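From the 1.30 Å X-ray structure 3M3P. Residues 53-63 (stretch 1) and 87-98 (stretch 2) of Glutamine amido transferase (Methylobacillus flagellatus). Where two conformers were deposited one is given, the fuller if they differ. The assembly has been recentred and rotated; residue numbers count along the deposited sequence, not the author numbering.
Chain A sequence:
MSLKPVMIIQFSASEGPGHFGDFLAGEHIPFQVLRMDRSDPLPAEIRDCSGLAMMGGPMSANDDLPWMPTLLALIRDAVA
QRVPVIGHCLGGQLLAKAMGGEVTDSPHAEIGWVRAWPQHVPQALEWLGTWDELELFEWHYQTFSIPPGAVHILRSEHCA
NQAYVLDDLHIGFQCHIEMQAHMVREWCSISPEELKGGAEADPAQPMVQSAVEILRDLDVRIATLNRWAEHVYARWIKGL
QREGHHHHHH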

ATOM      1  N   ALA A  53       1.883   3.492  -8.269  1.00  6.19           N
ATOM      2  CA  ALA A  53       1.351   3.288  -6.931  1.00  5.72           C
ATOM      3  C   ALA A  53       0.095   2.443  -7.080  1.00  6.87           C
ATOM      4  O   ALA A  53      -0.667   2.602  -8.072  1.00  7.61           O
ATOM      5  CB  ALA A  53       1.020   4.594  -6.267  1.00  5.97           C
HETATM    6  N   MSE A  54      -0.156   1.527  -6.140  1.00  6.00           N
HETATM    7  CA  MSE A  54      -1.389   0.702  -6.163  1.00  6.31           C
HETATM    8  C   MSE A  54      -2.000   0.724  -4.798  1.00  6.32           C
HETATM    9  O   MSE A  54      -1.297   0.598  -3.797  1.00  6.48           O
HETATM   10  CB  MSE A  54      -1.030  -0.744  -6.542  1.00  5.80           C
HETATM   11  CG  MSE A  54      -0.427  -0.868  -7.967  1.00  6.81           C
HETATM   12 SE   MSE A  54      -0.042  -2.668  -8.497  1.00 12.60          SE
HETATM   13  CE  MSE A  54       1.652  -2.856  -7.483  1.00  6.88           C
HETATM   14  N   MSE A  55      -3.297   0.951  -4.722  1.00  6.79           N
HETATM   15  CA  MSE A  55      -4.071   0.973  -3.497  1.00  6.43           C
HETATM   16  C   MSE A  55      -4.595  -0.399  -3.153  1.00  6.41           C
HETATM   17  O   MSE A  55      -4.202  -1.408  -3.764  1.00  6.66           O
HETATM   18  CB  MSE A  55      -5.175   2.033  -3.600  1.00  7.20           C
HETATM   19  CG  MSE A  55      -4.723   3.366  -4.225  1.00  8.75           C
HETATM   20 SE   MSE A  55      -3.081   4.196  -3.448  1.00 13.27          SE
HETATM   21  CE  MSE A  55      -3.603   4.206  -1.550  1.00  9.58           C
ATOM     22  N   GLY A  56      -5.487  -0.467  -2.171  1.00  7.21           N
ATOM     23  CA  GLY A  56      -6.103  -1.746  -1.777  1.00  7.74           C
ATOM     24  C   GLY A  56      -7.353  -2.010  -2.586  1.00  7.45           C
ATOM     25  O   GLY A  56      -7.843  -1.177  -3.359  1.00  7.18           O
ATOM     26  N   GLY A  57      -7.935  -3.179  -2.430  1.00  7.93           N
ATOM     27  CA  GLY A  57      -9.231  -3.410  -3.043  1.00  8.35           C
ATOM     28  C   GLY A  57      -9.990  -4.567  -2.453  1.00  7.72           C
ATOM     29  O   GLY A  57      -9.383  -5.399  -1.746  1.00  9.19           O
ATOM     30  N   PRO A  58     -11.269  -4.679  -2.790  1.00  8.79           N
ATOM     31  CA  PRO A  58     -12.194  -5.678  -2.229  1.00  9.53           C
ATOM     32  C   PRO A  58     -12.188  -6.993  -2.974  1.00 11.31           C
ATOM     33  O   PRO A  58     -13.246  -7.520  -3.425  1.00 14.18           O
ATOM     34  CB  PRO A  58     -13.566  -4.997  -2.332  1.00  9.07           C
ATOM     35  CG  PRO A  58     -13.431  -4.213  -3.587  1.00  9.35           C
ATOM     36  CD  PRO A  58     -11.992  -3.695  -3.628  1.00  9.40           C
HETATM   37  N   MSE A  59     -10.992  -7.477  -3.236  1.00 11.84           N
HETATM   38  CA  MSE A  59     -10.797  -8.728  -3.956  0.50 10.57           C
HETATM   39  C   MSE A  59      -9.510  -9.341  -3.509  1.00 10.75           C
HETATM   40  O   MSE A  59      -8.650  -8.670  -2.970  1.00 11.84           O
HETATM   41  CB  MSE A  59     -10.614  -8.438  -5.405  0.50 11.51           C
HETATM   42  CG  MSE A  59      -9.666  -7.305  -5.580  0.50 11.61           C
HETATM   43 SE   MSE A  59      -9.355  -7.036  -7.405  0.50 16.75          SE
HETATM   44  CE  MSE A  59      -8.066  -8.553  -7.576  0.50 10.93           C
ATOM     45  N   SER A  60      -9.369 -10.626  -3.762  1.00  8.97           N
ATOM     46  CA  SER A  60      -8.134 -11.304  -3.508  1.00  8.09           C
ATOM     47  C   SER A  60      -7.182 -11.119  -4.678  1.00  7.95           C
ATOM     48  O   SER A  60      -7.583 -11.157  -5.852  1.00  8.01           O
ATOM     49  CB  SER A  60      -8.380 -12.805  -3.309  1.00  8.26           C
ATOM     50  OG  SER A  60      -7.177 -13.560  -3.313  1.00  8.31           O
ATOM     51  N   ALA A  61      -5.883 -11.011  -4.382  1.00  7.22           N
ATOM     52  CA  ALA A  61      -4.867 -11.011  -5.389  1.00  7.63           C
ATOM     53  C   ALA A  61      -4.915 -12.255  -6.287  1.00  7.81           C
ATOM     54  O   ALA A  61      -4.321 -12.254  -7.386  1.00  9.35           O
ATOM     55  CB  ALA A  61      -3.473 -10.949  -4.728  1.00  9.83           C
ATOM     56  N   ASN A  62      -5.563 -13.323  -5.815  1.00  7.65           N
ATOM     57  CA  ASN A  62      -5.674 -14.577  -6.566  1.00  7.26           C
ATOM     58  C   ASN A  62      -6.901 -14.661  -7.464  1.00  7.05           C
ATOM     59  O   ASN A  62      -7.097 -15.656  -8.167  1.00  8.24           O
ATOM     60  CB  ASN A  62      -5.643 -15.780  -5.633  1.00  7.59           C
ATOM     61  CG  ASN A  62      -4.357 -15.818  -4.799  1.00  7.75           C
ATOM     62  OD1 ASN A  62      -3.265 -15.578  -5.316  1.00  8.78           O
ATOM     63  ND2 ASN A  62      -4.498 -16.101  -3.514  1.00  7.41           N
ATOM     64  N   ASP A  63      -7.740 -13.646  -7.427  1.00  7.76           N
ATOM     65  CA  ASP A  63      -8.995 -13.681  -8.193  1.00  8.17           C
ATOM     66  C   ASP A  63      -8.711 -13.529  -9.677  1.00  7.43           C
ATOM     67  O   ASP A  63      -7.738 -12.919 -10.119  1.00  8.14           O
ATOM     68  CB  ASP A  63      -9.954 -12.587  -7.695  1.00  7.76           C
ATOM     69  CG  ASP A  63     -10.591 -12.869  -6.320  1.00  9.27           C
ATOM     70  OD1 ASP A  63     -10.504 -13.995  -5.871  1.00 11.86           O
ATOM     71  OD2 ASP A  63     -11.167 -11.885  -5.779  1.00 12.54           O
ATOM     72  N   GLY A  87       3.054  -0.211  -3.074  1.00  6.94           N
ATOM     73  CA  GLY A  87       1.793  -0.931  -2.978  1.00  7.73           C
ATOM     74  C   GLY A  87       1.250  -0.936  -1.585  1.00  7.04           C
ATOM     75  O   GLY A  87       1.998  -1.190  -0.607  1.00  7.56           O
ATOM     76  N   HIS A  88      -0.037  -0.644  -1.484  1.00  6.72           N
ATOM     77  CA  HIS A  88      -0.757  -0.534  -0.230  1.00  7.81           C
ATOM     78  C   HIS A  88      -1.782  -1.712  -0.162  1.00  8.03           C
ATOM     79  O   HIS A  88      -2.684  -1.750  -0.976  1.00  7.34           O
ATOM     80  CB  HIS A  88      -1.585   0.793  -0.176  1.00  7.79           C
ATOM     81  CG  HIS A  88      -0.808   2.087  -0.346  1.00  8.59           C
ATOM     82  ND1 HIS A  88      -0.381   2.568  -1.569  1.00  9.23           N
ATOM     83  CD2 HIS A  88      -0.424   3.011   0.572  1.00  8.40           C
ATOM     84  CE1 HIS A  88       0.192   3.756  -1.380  1.00  9.29           C
ATOM     85  NE2 HIS A  88       0.179   4.040  -0.089  1.00  8.92           N
ATOM     86  N   CYS A  89      -1.657  -2.616   0.820  1.00  7.76           N
ATOM     87  CA  CYS A  89      -2.558  -3.730   1.013  1.00  8.30           C
ATOM     88  C   CYS A  89      -2.612  -4.625  -0.227  1.00  7.71           C
ATOM     89  O   CYS A  89      -1.580  -5.184  -0.566  1.00  7.55           O
ATOM     90  CB  CYS A  89      -3.885  -3.185   1.484  1.00  7.74           C
ATOM     91  SG  CYS A  89      -4.987  -4.510   2.255  1.00 16.04           S
ATOM     92  N   LEU A  90      -3.743  -4.745  -0.955  1.00  6.16           N
ATOM     93  CA  LEU A  90      -3.745  -5.476  -2.216  1.00  5.90           C
ATOM     94  C   LEU A  90      -2.564  -5.044  -3.100  1.00  5.59           C
ATOM     95  O   LEU A  90      -1.923  -5.869  -3.752  1.00  7.24           O
ATOM     96  CB  LEU A  90      -5.050  -5.282  -3.009  1.00  7.63           C
ATOM     97  CG  LEU A  90      -5.155  -5.957  -4.395  1.00  7.43           C
ATOM     98  CD1 LEU A  90      -5.036  -7.496  -4.248  1.00  9.42           C
ATOM     99  CD2 LEU A  90      -6.508  -5.542  -5.062  1.00  9.36           C
ATOM    100  N   GLY A  91      -2.278  -3.747  -3.184  1.00  6.09           N
ATOM    101  CA  GLY A  91      -1.152  -3.301  -3.986  1.00  6.33           C
ATOM    102  C   GLY A  91       0.176  -3.910  -3.544  1.00  6.43           C
ATOM    103  O   GLY A  91       1.009  -4.245  -4.392  1.00  6.51           O
ATOM    104  N   GLY A  92       0.414  -4.035  -2.227  1.00  6.38           N
ATOM    105  CA  GLY A  92       1.586  -4.730  -1.732  1.00  6.51           C
ATOM    106  C   GLY A  92       1.606  -6.181  -2.120  1.00  5.66           C
ATOM    107  O   GLY A  92       2.655  -6.745  -2.379  1.00  5.74           O
ATOM    108  N   GLN A  93       0.439  -6.813  -2.054  1.00  6.07           N
ATOM    109  CA  GLN A  93       0.289  -8.181  -2.476  1.00  5.23           C
ATOM    110  C   GLN A  93       0.543  -8.381  -3.957  1.00  6.66           C
ATOM    111  O   GLN A  93       1.142  -9.387  -4.353  1.00  6.38           O
ATOM    112  CB  GLN A  93      -1.079  -8.693  -2.088  1.00  5.79           C
ATOM    113  CG  GLN A  93      -1.282  -8.800  -0.591  1.00  5.33           C
ATOM    114  CD  GLN A  93      -2.691  -9.123  -0.218  1.00  8.79           C
ATOM    115  OE1 GLN A  93      -3.614  -8.995  -1.035  1.00 10.59           O
ATOM    116  NE2 GLN A  93      -2.920  -9.475   1.044  1.00  6.14           N
ATOM    117  N   LEU A  94       0.097  -7.457  -4.789  1.00  6.03           N
ATOM    118  CA  LEU A  94       0.276  -7.575  -6.230  1.00  6.27           C
ATOM    119  C   LEU A  94       1.713  -7.326  -6.668  1.00  6.09           C
ATOM    120  O   LEU A  94       2.211  -8.015  -7.550  1.00  6.59           O
ATOM    121  CB  LEU A  94      -0.696  -6.644  -6.973  1.00  6.82           C
ATOM    122  CG  LEU A  94      -2.161  -7.038  -6.831  1.00  6.85           C
ATOM    123  CD1 LEU A  94      -2.979  -5.917  -7.499  1.00 10.92           C
ATOM    124  CD2 LEU A  94      -2.451  -8.416  -7.369  1.00 10.76           C
ATOM    125  N   LEU A  95       2.367  -6.355  -6.066  1.00  6.06           N
ATOM    126  CA  LEU A  95       3.816  -6.208  -6.265  1.00  6.20           C
ATOM    127  C   LEU A  95       4.552  -7.513  -5.943  1.00  6.53           C
ATOM    128  O   LEU A  95       5.384  -7.980  -6.713  1.00  7.14           O
ATOM    129  CB  LEU A  95       4.357  -4.975  -5.488  1.00  6.76           C
ATOM    130  CG  LEU A  95       5.862  -4.755  -5.470  1.00  6.49           C
ATOM    131  CD1 LEU A  95       6.422  -4.627  -6.873  1.00  6.93           C
ATOM    132  CD2 LEU A  95       6.197  -3.574  -4.587  1.00  8.22           C
ATOM    133  N   ALA A  96       4.240  -8.121  -4.807  1.00  6.86           N
ATOM    134  CA  ALA A  96       4.890  -9.348  -4.422  1.00  6.01           C
ATOM    135  C   ALA A  96       4.588 -10.465  -5.397  1.00  7.05           C
ATOM    136  O   ALA A  96       5.501 -11.188  -5.829  1.00  7.28           O
ATOM    137  CB  ALA A  96       4.427  -9.737  -2.997  1.00  7.76           C
ATOM    138  N   LYS A  97       3.314 -10.632  -5.784  1.00  7.14           N
ATOM    139  CA  LYS A  97       2.927 -11.704  -6.721  1.00  6.55           C
ATOM    140  C   LYS A  97       3.585 -11.523  -8.080  1.00  7.65           C
ATOM    141  O   LYS A  97       4.069 -12.499  -8.649  1.00  8.33           O
ATOM    142  CB  LYS A  97       1.402 -11.773  -6.852  1.00  9.00           C
ATOM    143  CG  LYS A  97       0.959 -12.974  -7.658  1.00 12.43           C
ATOM    144  CD  LYS A  97      -0.455 -13.512  -7.319  1.00 18.36           C
ATOM    145  CE  LYS A  97      -0.649 -14.899  -8.000  1.00 19.99           C
ATOM    146  NZ  LYS A  97      -2.060 -15.357  -7.913  1.00 22.61           N
ATOM    147  N   ALA A  98       3.596 -10.290  -8.594  1.00  6.95           N
ATOM    148  CA  ALA A  98       4.230 -10.006  -9.885  1.00  7.84           C
ATOM    149  C   ALA A  98       5.695 -10.470  -9.882  1.00  7.79           C
ATOM    150  O   ALA A  98       6.177 -10.962 -10.889  1.00  7.27           O
ATOM    151  CB  ALA A  98       4.177  -8.529 -10.200  1.00  6.72           C
TER
HETATM  152  O   HOH W   1      -6.412  -4.451  -0.069  1.00 18.12           O
HETATM  153  O   HOH W   2      -5.638 -10.627  -1.538  1.00 10.35           O
HETATM  154  O   HOH W   3      -3.110 -13.622  -9.566  1.00 21.51           O

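The contact begins where two parallel strands lie side by side. Met54 O accepts two hydrogen bonds from a single residue, His88: one from its backbone N at 2.9 Å and one from its ring ND1 at 3.1 Å. Histidine suits this place because its side chain can offer a second N-H to the same carbonyl. The selenomethionine side chain of Met54 leaves from the sheet and packs against the helix along Gly91, Leu94 and Leu95, its CE 3.4 Å from Gly91 O and 4.0 Å from Leu95 CB; a long, flexible, unbranched chain can thread such a gap.

Met55 points its CA-to-CB bond away, yet three successive m rotamers curl the chain back until CE sits over the face of the His88 ring, 3.7 Å from its centroid, a CH-pi contact. Met55 O receives a weak hydrogen bond from Gly91 N at 3.1 Å. Glycine fits there, since a CB on Gly91 would clash with Met54 O.

Gly56 passes close to the helix start, its CA 3.9 Å from Leu90 CB; an ideal CB on Gly56 would lie a tight 3.4 Å from Cys89 CB. At Gly57, N approaches Leu90 CB to 3.6 Å, an ideal CB would lie a tight 3.2 Å from Leu90 CD2, and water 1 accepts from both Gly57 N (3.1 Å) and Leu90 N (2.8 Å), serving two backbone donors that do not meet directly.

Leu90 then spreads its branches: CD2 packs 3.7 Å from Met59 CG, while CD1 lies 3.8 Å from Ala61 CB. Ala61 CB also lies 3.8 Å from Leu94 CD2, so one small methyl rests against two leucines a helical turn apart. Its polar backbone is served by water: water 2 links Ala61 N to Gln93 OE1, and water 3 links Ala61 O to Lys97 NZ.

At the exposed end, the extended Lys97 chain carries NZ to Asn62 OD1, a 2.9 Å hydrogen bond. Asn62 lies within the type I turn from Ser60 to Asp63; its CA-to-CB bond points away, but its amide end comes nearer, offering the lysine a neutral acceptor.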